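Local coordinates for protein fatty acid synthase 1, isoform A (PDB 6FN6) that probably builds long-chain saturated fatty acids from acetyl-CoA and malonyl-CoA with NADPH, this chain being the region that holds its dehydratase, enoylreductase and ketoreductase domains, at residues S763-F768 against L788-K792; R779-V784 against C799-N803; E371-V377 against S397-F403. Residue numbers count along the deposited sequence, not the author numbering.

How the interactions relate
Interactions 1 and 2 belong to one nucleotide-binding-type domain, the zinc-binding-dehydrogenase family part of the enoylreductase. Their centres are 16 Å apart and they touch where Phe768 CD1 meets Cys799 SG at 4.3 Å. Strand 781-786, helix 791-797 and strand 800-801 run consecutively, so interaction 1 lies where that helix begins, and interaction 2 pairs the start of strand 781-786 with the chain just after the helix. Interaction 3 sits in a separate domain with a methyltransferase-like strand order, on the opposite side of the chain's centre, about 75 Å from interaction 1 and 89 Å from interaction 2 (centre to centre). It too pairs parallel strands. All lie away from the predicted dehydratase residues His24 and Asp175.

Interaction 1: residues S763-F768 against L788-K792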
loop_
_atom_site.group_PDB
_atom_site.type_symbol
_atom_site.label_atom_id
_atom_site.label_comp_id
_atom_site.label_asym_id
_atom_site.label_seq_id
_atom_site.Cartn_x
_atom_site.Cartn_y
_atom_site.Cartn_z
ATOM N N SER A 763 -18.415 1.596 13.859
ATOM C CA SER A 763 -17.432 0.660 13.322
ATOM C C SER A 763 -17.989 -0.160 12.160
ATOM O O SER A 763 -17.236 -0.811 11.438
ATOM C CB SER A 763 -16.927 -0.274 14.426
ATOM O OG SER A 763 -17.980 -1.049 14.970
ATOM N N ARG A 764 -19.307 -0.143 11.986
ATOM C CA ARG A 764 -19.933 -0.914 10.917
ATOM C C ARG A 764 -19.619 -0.329 9.542
ATOM O O ARG A 764 -19.661 -1.042 8.540
ATOM C CB ARG A 764 -21.453 -0.981 11.104
ATOM C CG ARG A 764 -21.928 -1.982 12.145
ATOM C CD ARG A 764 -23.387 -1.735 12.508
ATOM N NE ARG A 764 -23.573 -0.523 13.301
ATOM C CZ ARG A 764 -24.752 -0.087 13.739
ATOM N NH1 ARG A 764 -25.862 -0.757 13.459
ATOM N NH2 ARG A 764 -24.822 1.026 14.456
ATOM N N ASP A 765 -19.308 0.965 9.497
ATOM C CA ASP A 765 -19.058 1.646 8.231
ATOM C C ASP A 765 -17.802 2.513 8.305
ATOM O O ASP A 765 -16.996 2.373 9.226
ATOM C CB ASP A 765 -20.273 2.497 7.834
ATOM C CG ASP A 765 -20.581 3.603 8.838
ATOM O OD1 ASP A 765 -19.693 3.976 9.634
ATOM O OD2 ASP A 765 -21.722 4.112 8.824
ATOM N N THR A 766 -17.629 3.378 7.308
ATOM C CA THR A 766 -16.478 4.275 7.231
ATOM C C THR A 766 -16.785 5.681 7.751
ATOM O O THR A 766 -15.948 6.579 7.647
ATOM C CB THR A 766 -15.965 4.394 5.783
ATOM O OG1 THR A 766 -17.047 4.763 4.916
ATOM C CG2 THR A 766 -15.367 3.087 5.320
ATOM N N SER A 767 -17.985 5.874 8.294
ATOM C CA SER A 767 -18.431 7.200 8.724
ATOM C C SER A 767 -17.465 7.846 9.711
ATOM O O SER A 767 -17.360 9.072 9.766
ATOM C CB SER A 767 -19.824 7.117 9.352
ATOM O OG SER A 767 -19.771 6.528 10.639
ATOM N N PHE A 768 -16.750 7.028 10.476
ATOM C CA PHE A 768 -15.867 7.544 11.517
ATOM C C PHE A 768 -14.764 8.430 10.943
ATOM O O PHE A 768 -14.201 9.266 11.650
ATOM C CB PHE A 768 -15.253 6.395 12.322
ATOM C CG PHE A 768 -14.344 5.506 11.522
ATOM C CD1 PHE A 768 -13.019 5.850 11.311
ATOM C CD2 PHE A 768 -14.814 4.315 10.994
ATOM C CE1 PHE A 768 -12.184 5.030 10.577
ATOM C CE2 PHE A 768 -13.983 3.488 10.263
ATOM C CZ PHE A 768 -12.668 3.844 10.055
ATOM N N LEU A 788 -9.692 -3.237 12.343
ATOM C CA LEU A 788 -10.598 -3.281 11.197
ATOM C C LEU A 788 -9.798 -3.561 9.928
ATOM O O LEU A 788 -8.566 -3.523 9.947
ATOM C CB LEU A 788 -11.368 -1.961 11.072
ATOM C CG LEU A 788 -12.664 -1.825 11.880
ATOM C CD1 LEU A 788 -12.499 -2.309 13.315
ATOM C CD2 LEU A 788 -13.137 -0.383 11.862
ATOM N N SER A 789 -10.491 -3.838 8.827
ATOM C CA SER A 789 -9.811 -4.221 7.594
ATOM C C SER A 789 -10.464 -3.632 6.348
ATOM O O SER A 789 -11.581 -3.118 6.399
ATOM C CB SER A 789 -9.767 -5.747 7.476
ATOM O OG SER A 789 -11.071 -6.285 7.372
ATOM N N GLU A 790 -9.744 -3.726 5.232
ATOM C CA GLU A 790 -10.226 -3.266 3.934
ATOM C C GLU A 790 -10.636 -1.786 3.974
ATOM O O GLU A 790 -9.910 -0.965 4.537
ATOM C CB GLU A 790 -11.381 -4.157 3.471
ATOM C CG GLU A 790 -10.961 -5.613 3.285
ATOM C CD GLU A 790 -12.099 -6.512 2.845
ATOM O OE1 GLU A 790 -12.049 -7.013 1.703
ATOM O OE2 GLU A 790 -13.037 -6.724 3.641
ATOM N N GLU A 791 -11.776 -1.439 3.376
ATOM C CA GLU A 791 -12.149 -0.034 3.202
ATOM C C GLU A 791 -12.110 0.730 4.525
ATOM O O GLU A 791 -11.895 1.942 4.546
ATOM C CB GLU A 791 -13.541 0.087 2.561
ATOM C CG GLU A 791 -14.715 -0.355 3.438
ATOM C CD GLU A 791 -14.851 -1.863 3.538
ATOM O OE1 GLU A 791 -14.211 -2.582 2.740
ATOM O OE2 GLU A 791 -15.604 -2.330 4.420
ATOM N N LYS A 792 -12.308 0.016 5.629
ATOM C CA LYS A 792 -12.268 0.630 6.948
ATOM C C LYS A 792 -10.830 0.879 7.393
ATOM O O LYS A 792 -10.579 1.730 8.246
ATOM C CB LYS A 792 -12.988 -0.247 7.975
ATOM C CG LYS A 792 -14.472 -0.444 7.699
ATOM C CD LYS A 792 -15.078 -1.472 8.643
ATOM C CE LYS A 792 -16.435 -1.951 8.150
ATOM N NZ LYS A 792 -16.932 -3.128 8.921
#
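Lys792 stretches its side chain, trans beyond chi1, across the backbone carbonyls of the 763-765 loop. Its CE is 3.4 Å from Arg764 O, its CG is 4.1 Å from Asp765 O, and its NZ gives a weak hydrogen bond of 3.4 Å to Ser763 O. A long flexible lysine suits this place because its methylenes cover the loop while its charge meets carbonyl oxygens. Beside it, Thr766 CG2 packs 3.7 Å from Glu791 O, and Phe768 presents its ring edge to the backbone, with CZ 3.5 Å from Lys792 O. Phe768 CE2 touches Leu788 CD2 at 4.3 Å. Asp765 OD1 shapes the loop, capping Ser767 N at 2.9 Å and accepting from Ser767 OG at 2.7 Å. Both segments follow strands of the parallel Rossmann-type sheet: 763-768 leads from strand 760-762 into helix 768-775, while 788-792 leads from strand 781-786 into helix 791-797, and Phe768, at the start of helix 768-775, packs on Ala795 and Ser796, edge-to-face with His714 and against Thr738 of strand 734-739.

Interaction 2: residues R779-V784 against C799-N803; sequences RGVDLV and CLGLN
Segments 779-784 and 799-803 meet through one parallel bridge, Val781 with Leu800 (CA to CA 5.3 Å), with end-to-end directions 94° apart. Val781 uses both backbone groups: its N donates to Cys799 O (3.0 Å, 155°) and its O accepts from Gly801 N (2.9 Å, 165°), bracketing Leu800. Gly780 (phi/psi 91/-164) and Gly801 (-94/-179) approach to 4.3 Å between CA atoms. An ideal CB on either would clash, 2.7 Å from Cys799 O for Gly780 and 2.3 Å from Arg779 O for Gly801; at Gly780's backbone angles it would also jam against the preceding carbonyl O, so glycine is called for. Gly801 CA instead makes a CA-H...O contact of 3.2 Å to Arg779 O. At Asp782 (psi -27) the chain turns a corner, and its OD2 accepts from Lys710 N. Backbone hydrogen bonds join Asp782 to Lys710 and Arg805, Leu783 to Lys710 and Leu712, and Val784 to Leu807, so past the corner the strand is bonded to 710-713 and 804-808. Asn803, with positive phi (62/16), has its OD1 bonded to Asn828 ND2, and Leu800 O is reached weakly by Lys827 NZ. Leu800, chi1 t and chi2 p, sends CD1 to 3.9 Å from Val784 CG2 (chi1 t). Strands 781-786 and 804-808 are joined through helix 791-797, and the bridge lies where the chain enters both strands of a beta-alpha-beta crossover, the building unit of the Rossmann fold.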
loop_
_atom_site.group_PDB
_atom_site.type_symbol
_atom_site.label_atom_id
_atom_site.label_comp_id
_atom_site.label_asym_id
_atom_site.label_seq_id
_atom_site.Cartn_x
_atom_site.Cartn_y
_atom_site.Cartn_z
ATOM N N ARG A 779 -6.873 17.896 11.054
ATOM C CA ARG A 779 -5.550 17.592 11.589
ATOM C C ARG A 779 -5.305 16.089 11.674
ATOM O O ARG A 779 -4.219 15.611 11.348
ATOM C CB ARG A 779 -5.374 18.222 12.972
ATOM C CG ARG A 779 -5.207 19.737 12.961
ATOM C CD ARG A 779 -3.763 20.143 12.709
ATOM N NE ARG A 779 -3.399 20.049 11.296
ATOM C CZ ARG A 779 -2.156 20.125 10.832
ATOM N NH1 ARG A 779 -1.925 20.030 9.530
ATOM N NH2 ARG A 779 -1.138 20.290 11.668
ATOM N N GLY A 780 -6.317 15.349 12.117
ATOM C CA GLY A 780 -6.191 13.916 12.304
ATOM C C GLY A 780 -5.739 13.547 13.704
ATOM O O GLY A 780 -5.801 14.370 14.618
ATOM N N VAL A 781 -5.286 12.308 13.873
ATOM C CA VAL A 781 -4.813 11.833 15.169
ATOM C C VAL A 781 -3.353 11.399 15.076
ATOM O O VAL A 781 -2.822 11.212 13.983
ATOM C CB VAL A 781 -5.698 10.682 15.692
ATOM C CG1 VAL A 781 -7.103 11.189 15.979
ATOM C CG2 VAL A 781 -5.734 9.523 14.696
ATOM N N ASP A 782 -2.712 11.238 16.231
ATOM C CA ASP A 782 -1.296 10.875 16.293
ATOM C C ASP A 782 -1.070 9.369 16.250
ATOM O O ASP A 782 -0.012 8.910 15.822
ATOM C CB ASP A 782 -0.657 11.445 17.558
ATOM C CG ASP A 782 -0.768 12.950 17.636
ATOM O OD1 ASP A 782 -0.098 13.633 16.832
ATOM O OD2 ASP A 782 -1.522 13.448 18.498
ATOM N N LEU A 783 -2.050 8.602 16.717
ATOM C CA LEU A 783 -1.954 7.149 16.672
ATOM C C LEU A 783 -3.288 6.529 16.295
ATOM O O LEU A 783 -4.351 7.067 16.611
ATOM C CB LEU A 783 -1.499 6.577 18.017
ATOM C CG LEU A 783 -0.280 7.190 18.702
ATOM C CD1 LEU A 783 -0.723 8.028 19.889
ATOM C CD2 LEU A 783 0.697 6.112 19.134
ATOM N N VAL A 784 -3.217 5.386 15.623
ATOM C CA VAL A 784 -4.397 4.596 15.318
ATOM C C VAL A 784 -4.128 3.158 15.733
ATOM O O VAL A 784 -3.170 2.539 15.269
ATOM C CB VAL A 784 -4.767 4.678 13.823
ATOM C CG1 VAL A 784 -6.009 3.842 13.525
ATOM C CG2 VAL A 784 -4.983 6.124 13.408
ATOM N N CYS A 799 -7.248 9.004 8.511
ATOM C CA CYS A 799 -7.406 9.679 9.798
ATOM C C CYS A 799 -6.064 10.041 10.431
ATOM O O CYS A 799 -6.012 10.785 11.412
ATOM C CB CYS A 799 -8.200 8.804 10.771
ATOM S SG CYS A 799 -9.953 8.658 10.386
ATOM N N LEU A 800 -4.982 9.509 9.874
ATOM C CA LEU A 800 -3.659 9.726 10.444
ATOM C C LEU A 800 -3.104 11.106 10.096
ATOM O O LEU A 800 -3.029 11.486 8.925
ATOM C CB LEU A 800 -2.695 8.643 9.967
ATOM C CG LEU A 800 -1.439 8.438 10.818
ATOM C CD1 LEU A 800 -1.789 8.030 12.239
ATOM C CD2 LEU A 800 -0.529 7.405 10.186
ATOM N N GLY A 801 -2.724 11.850 11.130
ATOM C CA GLY A 801 -2.167 13.180 10.964
ATOM C C GLY A 801 -0.651 13.169 10.912
ATOM O O GLY A 801 -0.030 12.108 10.985
ATOM N N LEU A 802 -0.059 14.352 10.778
ATOM C CA LEU A 802 1.391 14.489 10.674
ATOM C C LEU A 802 2.114 13.765 11.806
ATOM O O LEU A 802 1.683 13.798 12.958
ATOM C CB LEU A 802 1.782 15.969 10.669
ATOM C CG LEU A 802 1.313 16.772 9.450
ATOM C CD1 LEU A 802 1.452 18.271 9.688
ATOM C CD2 LEU A 802 2.083 16.355 8.202
ATOM N N ASN A 803 3.214 13.102 11.457
ATOM C CA ASN A 803 4.011 12.337 12.413
ATOM C C ASN A 803 3.229 11.188 13.042
ATOM O O ASN A 803 3.653 10.627 14.051
ATOM C CB ASN A 803 4.546 13.254 13.513
ATOM C CG ASN A 803 5.383 14.390 12.964
ATOM O OD1 ASN A 803 6.094 14.226 11.973
ATOM N ND2 ASN A 803 5.294 15.553 13.598
#

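Interaction 3: residues E371-V377 against S397-F403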
loop_
_atom_site.group_PDB
_atom_site.type_symbol
_atom_site.label_atom_id
_atom_site.label_comp_id
_atom_site.label_asym_id
_atom_site.label_seq_id
_atom_site.Cartn_x
_atom_site.Cartn_y
_atom_site.Cartn_z
ATOM N N GLU A 371 -44.294 -66.759 4.311
ATOM C CA GLU A 371 -43.390 -66.742 3.164
ATOM C C GLU A 371 -42.658 -68.076 3.045
ATOM O O GLU A 371 -42.618 -68.848 3.998
ATOM C CB GLU A 371 -42.394 -65.589 3.272
ATOM C CG GLU A 371 -41.615 -65.347 1.988
ATOM C CD GLU A 371 -41.358 -63.881 1.716
ATOM O OE1 GLU A 371 -41.459 -63.067 2.658
ATOM O OE2 GLU A 371 -41.056 -63.540 0.554
ATOM N N GLN A 372 -42.083 -68.342 1.876
ATOM C CA GLN A 372 -41.412 -69.616 1.624
ATOM C C GLN A 372 -39.886 -69.507 1.694
ATOM O O GLN A 372 -39.296 -68.513 1.270
ATOM C CB GLN A 372 -41.837 -70.176 0.260
ATOM C CG GLN A 372 -41.659 -69.225 -0.914
ATOM C CD GLN A 372 -42.051 -69.864 -2.235
ATOM O OE1 GLN A 372 -42.967 -70.685 -2.291
ATOM N NE2 GLN A 372 -41.358 -69.489 -3.304
ATOM N N ASN A 373 -39.265 -70.550 2.237
ATOM C CA ASN A 373 -37.809 -70.668 2.316
ATOM C C ASN A 373 -37.110 -69.451 2.916
ATOM O O ASN A 373 -36.322 -68.783 2.246
ATOM C CB ASN A 373 -37.236 -70.926 0.924
ATOM C CG ASN A 373 -37.736 -72.220 0.322
ATOM O OD1 ASN A 373 -37.350 -73.308 0.751
ATOM N ND2 ASN A 373 -38.599 -72.111 -0.684
ATOM N N CYS A 374 -37.398 -69.176 4.183
ATOM C CA CYS A 374 -36.697 -68.132 4.921
ATOM C C CYS A 374 -35.533 -68.743 5.695
ATOM O O CYS A 374 -35.557 -69.926 6.026
ATOM C CB CYS A 374 -37.649 -67.413 5.876
ATOM S SG CYS A 374 -38.992 -66.534 5.061
ATOM N N HIS A 375 -34.519 -67.937 5.995
ATOM C CA HIS A 375 -33.422 -68.396 6.838
ATOM C C HIS A 375 -33.812 -68.306 8.309
ATOM O O HIS A 375 -33.317 -69.070 9.138
ATOM C CB HIS A 375 -32.150 -67.582 6.582
ATOM C CG HIS A 375 -31.426 -67.969 5.332
ATOM N ND1 HIS A 375 -31.770 -67.485 4.089
ATOM C CD2 HIS A 375 -30.368 -68.792 5.135
ATOM C CE1 HIS A 375 -30.958 -67.993 3.179
ATOM N NE2 HIS A 375 -30.098 -68.791 3.788
ATOM N N PHE A 376 -34.696 -67.368 8.636
ATOM C CA PHE A 376 -35.187 -67.245 10.001
ATOM C C PHE A 376 -36.537 -66.543 10.070
ATOM O O PHE A 376 -36.954 -65.870 9.129
ATOM C CB PHE A 376 -34.171 -66.502 10.873
ATOM C CG PHE A 376 -34.005 -65.046 10.521
ATOM C CD1 PHE A 376 -34.879 -64.091 11.016
ATOM C CD2 PHE A 376 -32.963 -64.632 9.707
ATOM C CE1 PHE A 376 -34.725 -62.755 10.695
ATOM C CE2 PHE A 376 -32.802 -63.296 9.383
ATOM C CZ PHE A 376 -33.683 -62.356 9.882
ATOM N N VAL A 377 -37.212 -66.724 11.201
ATOM C CA VAL A 377 -38.458 -66.033 11.491
ATOM C C VAL A 377 -38.369 -65.505 12.914
ATOM O O VAL A 377 -38.103 -66.263 13.847
ATOM C CB VAL A 377 -39.681 -66.955 11.313
ATOM C CG1 VAL A 377 -40.962 -66.235 11.719
ATOM C CG2 VAL A 377 -39.779 -67.435 9.879
ATOM N N SER A 397 -42.606 -71.810 7.006
ATOM C CA SER A 397 -42.093 -70.656 6.275
ATOM C C SER A 397 -40.576 -70.683 6.105
ATOM O O SER A 397 -40.040 -70.035 5.207
ATOM C CB SER A 397 -42.503 -69.363 6.981
ATOM O OG SER A 397 -43.909 -69.298 7.147
ATOM N N ILE A 398 -39.886 -71.426 6.963
ATOM C CA ILE A 398 -38.430 -71.501 6.895
ATOM C C ILE A 398 -37.998 -72.687 6.046
ATOM O O ILE A 398 -38.735 -73.667 5.904
ATOM C CB ILE A 398 -37.806 -71.601 8.300
ATOM C CG1 ILE A 398 -38.389 -72.796 9.065
ATOM C CG2 ILE A 398 -38.024 -70.308 9.070
ATOM C CD1 ILE A 398 -37.572 -73.210 10.272
ATOM N N ARG A 399 -36.797 -72.602 5.486
ATOM C CA ARG A 399 -36.199 -73.752 4.829
ATOM C C ARG A 399 -35.861 -74.793 5.894
ATOM O O ARG A 399 -35.821 -74.478 7.084
ATOM C CB ARG A 399 -34.965 -73.350 4.014
ATOM C CG ARG A 399 -33.900 -72.583 4.768
ATOM C CD ARG A 399 -32.834 -72.076 3.805
ATOM N NE ARG A 399 -33.368 -71.087 2.870
ATOM C CZ ARG A 399 -32.823 -70.787 1.693
ATOM N NH1 ARG A 399 -33.386 -69.871 0.918
ATOM N NH2 ARG A 399 -31.722 -71.403 1.284
ATOM N N GLU A 400 -35.621 -76.027 5.463
ATOM C CA GLU A 400 -35.469 -77.156 6.380
ATOM C C GLU A 400 -34.466 -76.883 7.500
ATOM O O GLU A 400 -34.714 -77.225 8.656
ATOM C CB GLU A 400 -35.043 -78.405 5.603
ATOM C CG GLU A 400 -35.214 -79.713 6.365
ATOM C CD GLU A 400 -36.671 -80.058 6.618
ATOM O OE1 GLU A 400 -37.554 -79.338 6.106
ATOM O OE2 GLU A 400 -36.933 -81.051 7.331
ATOM N N ASN A 401 -33.334 -76.276 7.158
ATOM C CA ASN A 401 -32.303 -75.967 8.146
ATOM C C ASN A 401 -32.421 -74.538 8.690
ATOM O O ASN A 401 -31.473 -74.007 9.272
ATOM C CB ASN A 401 -30.913 -76.185 7.542
ATOM C CG ASN A 401 -30.722 -75.448 6.232
ATOM O OD1 ASN A 401 -31.456 -74.512 5.917
ATOM N ND2 ASN A 401 -29.729 -75.869 5.458
ATOM N N GLY A 402 -33.586 -73.923 8.506
ATOM C CA GLY A 402 -33.807 -72.562 8.960
ATOM C C GLY A 402 -33.922 -72.458 10.469
ATOM O O GLY A 402 -33.995 -73.469 11.165
ATOM N N PHE A 403 -33.940 -71.229 10.977
ATOM C CA PHE A 403 -33.994 -71.000 12.418
ATOM C C PHE A 403 -35.276 -70.290 12.841
ATOM O O PHE A 403 -36.011 -69.759 12.008
ATOM C CB PHE A 403 -32.786 -70.181 12.869
ATOM C CG PHE A 403 -31.482 -70.920 12.774
ATOM C CD1 PHE A 403 -30.768 -70.943 11.587
ATOM C CD2 PHE A 403 -30.972 -71.597 13.868
ATOM C CE1 PHE A 403 -29.568 -71.621 11.495
ATOM C CE2 PHE A 403 -29.774 -72.278 13.783
ATOM C CZ PHE A 403 -29.070 -72.290 12.595
#
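Three good backbone hydrogen bonds tie the segments together: Cys374 N to Ser397 O (3.0 Å), Arg399 N to Cys374 O (3.0 Å) and Phe403 N to His375 O (2.9 Å). The first two bracket Ile398 in a parallel bridge; farther along, Val377 N to Phe403 O is weak at 3.4 Å. Between the two pairings, the type I turn from Arg399 to Gly402 closes with Gly402 N to Arg399 O at 2.7 Å. A side chain on Gly402 would collide with Ile398 CB. The guanidinium of Arg399 lies flat on the His375 ring, centres 4.1 Å apart and planes at 19°, while its NH1 reaches Asn373 O weakly at 3.4 Å. His375 ND1 is bonded to the amide N of Lys305. In the packing, Val377 CG2 meets Ile398 CG2 at 3.5 Å, and Phe376 CB and Phe403 CB lie 4.4 Å apart, both side chains also packing on helix 279-296. Strands 374-380 and 402-409 adjoin in a sheet whose strand order matches the class I methyltransferase fold, consistent with the pseudo-methyltransferase domain of animal synthases. Since ND1 accepts the Lys305 amide, the imidazole is probably neutral, so arginine can stack on it without charge repulsion.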